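Local atomic coordinates of FMN reductase [NAD(P)H] (Bacillus subtilis, PDB entry 1ZCH), a protein that uses NADH or NADPH to reduce FMN, and also reduces nitroaromatic compounds, quinones, chromates and azo dyes. Residues 16-22 with 162-168. Sequence-based numbering, arbitrary orientation. Where two conformers were deposited one is given.
Sequences SYTDEPV and VIGHPAD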
# COMPACT_ATOMS: atom_id res chain seq x y z
N SER A 16 10.13 -21.10 1.22
CA SER A 16 11.01 -22.20 0.82
C SER A 16 11.09 -22.12 -0.70
O SER A 16 10.08 -22.31 -1.39
CB SER A 16 10.42 -23.54 1.24
OG SER A 16 11.26 -24.61 0.82
N TYR A 17 12.28 -21.83 -1.22
CA TYR A 17 12.49 -21.67 -2.65
C TYR A 17 13.54 -22.61 -3.25
O TYR A 17 14.44 -23.07 -2.56
CB TYR A 17 12.91 -20.23 -2.95
CG TYR A 17 11.86 -19.20 -2.61
CD1 TYR A 17 10.88 -18.85 -3.54
CD2 TYR A 17 11.83 -18.60 -1.35
CE1 TYR A 17 9.90 -17.91 -3.23
CE2 TYR A 17 10.85 -17.66 -1.03
CZ TYR A 17 9.89 -17.32 -1.97
OH TYR A 17 8.92 -16.38 -1.68
N THR A 18 13.40 -22.87 -4.55
CA THR A 18 14.36 -23.70 -5.27
C THR A 18 15.43 -22.73 -5.76
O THR A 18 15.36 -21.53 -5.49
CB THR A 18 13.73 -24.39 -6.49
OG1 THR A 18 13.43 -23.41 -7.50
CG2 THR A 18 12.45 -25.11 -6.10
N ASP A 19 16.42 -23.24 -6.49
CA ASP A 19 17.50 -22.41 -7.00
C ASP A 19 17.22 -21.96 -8.43
O ASP A 19 18.07 -21.34 -9.07
CB ASP A 19 18.82 -23.18 -6.94
CG ASP A 19 18.83 -24.38 -7.86
OD1 ASP A 19 17.84 -25.15 -7.86
OD2 ASP A 19 19.83 -24.57 -8.58
N GLU A 20 16.04 -22.28 -8.93
CA GLU A 20 15.65 -21.93 -10.30
C GLU A 20 15.64 -20.41 -10.45
O GLU A 20 15.08 -19.70 -9.61
CB GLU A 20 14.25 -22.48 -10.61
CG GLU A 20 13.94 -22.58 -12.11
CD GLU A 20 12.47 -22.89 -12.38
OE1 GLU A 20 11.86 -23.63 -11.58
OE2 GLU A 20 11.94 -22.41 -13.40
N PRO A 21 16.25 -19.89 -11.52
CA PRO A 21 16.28 -18.44 -11.72
C PRO A 21 14.93 -17.88 -12.13
O PRO A 21 14.06 -18.60 -12.62
CB PRO A 21 17.33 -18.27 -12.82
CG PRO A 21 17.11 -19.50 -13.65
CD PRO A 21 16.99 -20.58 -12.59
N VAL A 22 14.74 -16.58 -11.91
CA VAL A 22 13.51 -15.92 -12.30
C VAL A 22 13.84 -15.19 -13.60
O VAL A 22 14.72 -14.33 -13.63
CB VAL A 22 13.04 -14.90 -11.24
CG1 VAL A 22 11.81 -14.15 -11.74
CG2 VAL A 22 12.71 -15.63 -9.94
N VAL A 162 10.45 -10.91 -1.51
CA VAL A 162 11.23 -12.03 -1.98
C VAL A 162 10.46 -12.66 -3.14
O VAL A 162 9.24 -12.79 -3.07
CB VAL A 162 11.43 -13.07 -0.85
CG1 VAL A 162 12.09 -14.33 -1.40
CG2 VAL A 162 12.27 -12.47 0.26
N ILE A 163 11.16 -13.03 -4.20
CA ILE A 163 10.53 -13.66 -5.35
C ILE A 163 11.38 -14.82 -5.85
O ILE A 163 12.61 -14.72 -5.94
CB ILE A 163 10.32 -12.65 -6.52
CG1 ILE A 163 9.45 -11.48 -6.05
CG2 ILE A 163 9.66 -13.35 -7.70
CD1 ILE A 163 9.18 -10.44 -7.13
N GLY A 164 10.72 -15.93 -6.17
CA GLY A 164 11.43 -17.10 -6.66
C GLY A 164 10.48 -18.25 -6.93
O GLY A 164 9.27 -18.11 -6.76
N HIS A 165 11.02 -19.38 -7.37
CA HIS A 165 10.20 -20.55 -7.64
C HIS A 165 10.02 -21.33 -6.33
O HIS A 165 10.99 -21.66 -5.65
CB HIS A 165 10.88 -21.40 -8.72
CG HIS A 165 10.93 -20.72 -10.06
ND1 HIS A 165 9.83 -20.66 -10.90
CD2 HIS A 165 11.91 -20.01 -10.67
CE1 HIS A 165 10.14 -19.94 -11.96
NE2 HIS A 165 11.39 -19.53 -11.85
N PRO A 166 8.77 -21.62 -5.96
CA PRO A 166 8.46 -22.35 -4.72
C PRO A 166 9.01 -23.78 -4.66
O PRO A 166 8.95 -24.52 -5.64
CB PRO A 166 6.93 -22.33 -4.67
CG PRO A 166 6.55 -21.16 -5.54
CD PRO A 166 7.53 -21.26 -6.67
N ALA A 167 9.53 -24.15 -3.49
CA ALA A 167 10.04 -25.50 -3.27
C ALA A 167 8.96 -26.21 -2.45
O ALA A 167 8.87 -27.44 -2.43
CB ALA A 167 11.35 -25.46 -2.49
N ASP A 168 8.13 -25.41 -1.79
CA ASP A 168 7.02 -25.87 -0.96
C ASP A 168 5.95 -24.79 -1.10
O ASP A 168 6.17 -23.65 -0.70
CB ASP A 168 7.46 -25.95 0.51
CG ASP A 168 6.38 -26.51 1.42
OD1 ASP A 168 5.18 -26.23 1.19
OD2 ASP A 168 6.73 -27.21 2.39
O HOH W 1 7.11 -22.14 1.54
O HOH W 2 13.72 -19.80 -7.37
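Tyr17 and Pro166 form a single antiparallel beta bridge, a non-hydrogen-bonded pair that ties the loop between helices 3-9 and 24-36 to the chain leaving strand 155-164 of the nitroreductase-fold sheet. Two nearly straight backbone bonds flank it: Ala167 N gives to Ser16 O (2.8 Å) and Thr18 N to His165 O (2.9 Å). The phenol ring of Tyr17, its CG anti to the carbonyl carbon (chi1 -64°), turns an edge to the Gly164 backbone, with CD1 3.5 Å from Gly164 C, while CE2 meets Val162 CG1 at 3.6 Å. Farther along, the imidazole of His165 points its NE2 at the Pro21 carbonyl. The bond to Pro21 O, near the ring plane, is weak and bent, and in the given one of two conformers the Glu20 carboxylate stacks over one ring face, the planes 4° apart. Thr18 OG1, which rests against His165 CB, accepts from Glu20 N in an ST turn. Gln72 OE1 binds Tyr17 N, and Val162 also packs on Ile135 of the FMN site. A water joins the two segments, accepting from His165 N at 2.7 Å and donating to both Thr18 O and Glu20 O.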